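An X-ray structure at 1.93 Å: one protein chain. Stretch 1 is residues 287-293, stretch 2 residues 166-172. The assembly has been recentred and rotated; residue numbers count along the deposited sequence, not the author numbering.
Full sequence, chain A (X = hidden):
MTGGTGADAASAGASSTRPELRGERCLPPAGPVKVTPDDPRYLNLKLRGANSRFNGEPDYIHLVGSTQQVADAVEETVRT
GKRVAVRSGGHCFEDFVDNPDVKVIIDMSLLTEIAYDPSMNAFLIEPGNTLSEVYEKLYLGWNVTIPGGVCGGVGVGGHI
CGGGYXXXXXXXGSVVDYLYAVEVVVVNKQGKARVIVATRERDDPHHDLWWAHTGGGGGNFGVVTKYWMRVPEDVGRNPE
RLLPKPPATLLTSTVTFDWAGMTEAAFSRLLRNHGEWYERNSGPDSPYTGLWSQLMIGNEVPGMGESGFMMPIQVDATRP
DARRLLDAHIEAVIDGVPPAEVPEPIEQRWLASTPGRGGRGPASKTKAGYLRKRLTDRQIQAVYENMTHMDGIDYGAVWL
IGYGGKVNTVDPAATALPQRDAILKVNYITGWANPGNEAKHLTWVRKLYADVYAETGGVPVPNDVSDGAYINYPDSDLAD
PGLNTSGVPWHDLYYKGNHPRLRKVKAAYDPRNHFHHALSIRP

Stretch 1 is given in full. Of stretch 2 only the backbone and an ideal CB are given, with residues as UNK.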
# COMPACT_ATOMS: atom_id res chain seq x y z
N PRO A 287 -4.68 -13.87 -23.48
CA PRO A 287 -3.22 -14.07 -23.37
C PRO A 287 -2.50 -12.84 -22.84
O PRO A 287 -1.44 -12.98 -22.32
CB PRO A 287 -2.78 -14.38 -24.82
CG PRO A 287 -3.81 -13.79 -25.62
CD PRO A 287 -5.11 -13.72 -24.88
N TYR A 288 -3.14 -11.68 -22.85
CA TYR A 288 -2.49 -10.47 -22.34
C TYR A 288 -2.63 -10.27 -20.80
O TYR A 288 -2.18 -9.23 -20.32
CB TYR A 288 -3.01 -9.24 -23.06
CG TYR A 288 -2.64 -9.19 -24.56
CD1 TYR A 288 -1.36 -8.80 -25.00
CD2 TYR A 288 -3.59 -9.57 -25.51
CE1 TYR A 288 -1.05 -8.77 -26.34
CE2 TYR A 288 -3.29 -9.60 -26.87
CZ TYR A 288 -2.02 -9.19 -27.28
OH TYR A 288 -1.79 -9.17 -28.63
N THR A 289 -3.20 -11.26 -20.07
CA THR A 289 -3.15 -11.23 -18.61
C THR A 289 -1.69 -11.20 -18.10
O THR A 289 -1.44 -10.68 -17.01
CB THR A 289 -3.86 -12.40 -17.93
OG1 THR A 289 -3.35 -13.62 -18.44
CG2 THR A 289 -5.35 -12.33 -18.14
N GLY A 290 -0.75 -11.74 -18.89
CA GLY A 290 0.70 -11.69 -18.60
C GLY A 290 1.44 -10.37 -18.97
O GLY A 290 2.67 -10.26 -18.75
N LEU A 291 0.70 -9.36 -19.41
CA LEU A 291 1.25 -8.05 -19.78
C LEU A 291 0.66 -6.97 -18.90
O LEU A 291 -0.55 -6.96 -18.53
CB LEU A 291 0.87 -7.73 -21.25
CG LEU A 291 1.39 -6.41 -21.85
CD1 LEU A 291 1.70 -6.49 -23.35
CD2 LEU A 291 0.45 -5.23 -21.58
N TRP A 292 1.50 -6.03 -18.61
CA TRP A 292 1.11 -4.83 -17.93
C TRP A 292 1.89 -3.64 -18.44
O TRP A 292 3.05 -3.72 -18.82
CB TRP A 292 1.42 -4.98 -16.42
CG TRP A 292 1.09 -3.73 -15.62
CD1 TRP A 292 -0.13 -3.36 -15.08
CD2 TRP A 292 2.02 -2.75 -15.20
NE1 TRP A 292 -0.01 -2.19 -14.41
CE2 TRP A 292 1.30 -1.78 -14.45
CE3 TRP A 292 3.39 -2.58 -15.40
CZ2 TRP A 292 1.90 -0.63 -13.95
CZ3 TRP A 292 3.99 -1.40 -14.93
CH2 TRP A 292 3.26 -0.47 -14.16
N SER A 293 1.23 -2.51 -18.45
CA SER A 293 1.86 -1.26 -18.83
C SER A 293 1.23 -0.12 -18.12
O SER A 293 0.12 -0.23 -17.59
CB SER A 293 1.76 -1.06 -20.36
OG SER A 293 0.42 -0.86 -20.75
N UNK A 166 -0.74 -4.34 -8.35
CA UNK A 166 0.47 -3.97 -9.06
C UNK A 166 0.57 -4.63 -10.41
O UNK A 166 -0.45 -5.17 -10.93
CB UNK A 166 1.70 -4.32 -8.22
N UNK A 167 1.78 -4.66 -10.97
CA UNK A 167 1.98 -5.22 -12.33
C UNK A 167 1.58 -6.64 -12.51
O UNK A 167 1.24 -7.01 -13.63
CB UNK A 167 3.45 -5.10 -12.73
N UNK A 168 1.57 -7.49 -11.47
CA UNK A 168 1.14 -8.83 -11.63
C UNK A 168 -0.37 -9.08 -11.39
O UNK A 168 -0.86 -10.26 -11.44
CB UNK A 168 1.97 -9.70 -10.68
N UNK A 169 -1.11 -8.04 -11.09
CA UNK A 169 -2.55 -8.18 -10.80
C UNK A 169 -3.39 -8.69 -12.00
O UNK A 169 -4.40 -9.43 -11.80
CB UNK A 169 -3.10 -6.83 -10.34
N UNK A 170 -3.00 -8.36 -13.24
CA UNK A 170 -3.71 -8.91 -14.38
C UNK A 170 -3.57 -10.43 -14.49
O UNK A 170 -4.50 -11.11 -14.94
CB UNK A 170 -3.21 -8.25 -15.66
N UNK A 171 -2.44 -10.95 -14.01
CA UNK A 171 -2.16 -12.38 -14.05
C UNK A 171 -2.72 -13.04 -12.82
O UNK A 171 -3.20 -14.13 -12.90
CB UNK A 171 -0.66 -12.65 -14.16
N UNK A 172 -2.65 -12.36 -11.65
CA UNK A 172 -2.97 -13.03 -10.39
C UNK A 172 -4.09 -12.46 -9.53
O UNK A 172 -4.43 -13.10 -8.50
CB UNK A 172 -1.70 -13.06 -9.53

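Position 166 has phi/psi of -174/-162, a nearly fully extended backbone that favours glycine. Its ideal CB has nothing of stretch 1 within 5.5 Å, so stretch 1 sets no demand. The residue is G166. It opens a type I beta turn that runs to position 169.

Position 167 lies beside W292. Its CA sits over the face of the indole, 3.8 Å from the centroid of the five-membered ring, and its ideal CB is 3.7 Å from W292 CE3. A compact apolar side chain would suit, such as alanine, valine or proline. Phi of -59° and a place early in a turn favour proline. The residue is P167. Its CA makes a CH-pi contact with the W292 ring, 13° off the ring normal, and its ring packs against the indole. A water donates to P167 O and to T289 O, each at 2.9 Å, and so links the two backbones.

At position 168 CA-to-CB points away, and stretch 1 leaves the choice free. The residue is L168, which does not touch stretch 1.

Position 169 points sideways, with nothing of stretch 1 near its CB. It starts a helix, where serine, threonine, aspartate or asparagine are common. The residue is S169. Its OG accepts a hydrogen bond from G166 N at 3.1 Å.

Position 170 points toward stretch 1. Its ideal CB is 3.3 Å from T289 O, which is tight, and 4.1 Å from L291 O. The carbonyls of Y288 and L291 offer acceptors but no negative charge. A long donor would suit: lysine could reach one or perhaps both oxygens, glutamine is possible, and arginine can present two separate N-H groups. The residue is R170. R170 NE donates to L291 O at 2.7 Å, and R170 NH2 donates to Y288 O at 3.0 Å. Both oxygens lie at the guanidinium edge, near its plane, where the N-H bonds point.

Position 171 points sideways. Its ideal CB is 3.5 Å from T289 O and 4.7 Å from G290 CA. The side chain leaves sideways past T289 O and G290 CA, so a medium or long side chain would suit, polar or apolar. The residue is Q171. Chi1 and chi2 are both t, so the chain is extended, and Q171 OE1 comes to 4.3 Å from G290 CA. Q171 NE2 is hydrogen-bonded elsewhere in the structure.

Position 172 points away, and many residues would fit. The residue is F172, whose ring makes no contact with stretch 1.

Stretch 2 166-172: GPLSRQF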
# COMPACT_ATOMS: atom_id res chain seq x y z
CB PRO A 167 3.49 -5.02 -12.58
CG PRO A 167 3.83 -3.79 -11.74
CD PRO A 167 3.00 -3.99 -10.48
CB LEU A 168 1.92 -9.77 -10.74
CG LEU A 168 3.44 -9.91 -10.91
CD1 LEU A 168 3.96 -11.00 -9.99
CD2 LEU A 168 3.76 -10.22 -12.33
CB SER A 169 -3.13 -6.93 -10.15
OG SER A 169 -2.50 -6.77 -8.93
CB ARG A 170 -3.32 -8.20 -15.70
CG ARG A 170 -3.93 -6.79 -15.79
CD ARG A 170 -3.19 -5.93 -16.82
NE ARG A 170 -3.19 -6.53 -18.17
CZ ARG A 170 -4.16 -6.40 -19.07
NH1 ARG A 170 -5.25 -5.68 -18.79
NH2 ARG A 170 -4.00 -6.89 -20.31
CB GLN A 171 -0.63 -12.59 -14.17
CG GLN A 171 -0.18 -14.02 -14.36
CD GLN A 171 1.30 -14.14 -14.82
OE1 GLN A 171 2.10 -13.17 -14.80
NE2 GLN A 171 1.67 -15.31 -15.20
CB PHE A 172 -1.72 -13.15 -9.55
CG PHE A 172 -0.68 -14.09 -10.10
CD1 PHE A 172 -0.99 -15.43 -10.35
CD2 PHE A 172 0.57 -13.65 -10.38
CE1 PHE A 172 0.01 -16.32 -10.86
CE2 PHE A 172 1.56 -14.51 -10.92
CZ PHE A 172 1.26 -15.87 -11.15
O HOH W 1 0.08 -9.29 -15.00
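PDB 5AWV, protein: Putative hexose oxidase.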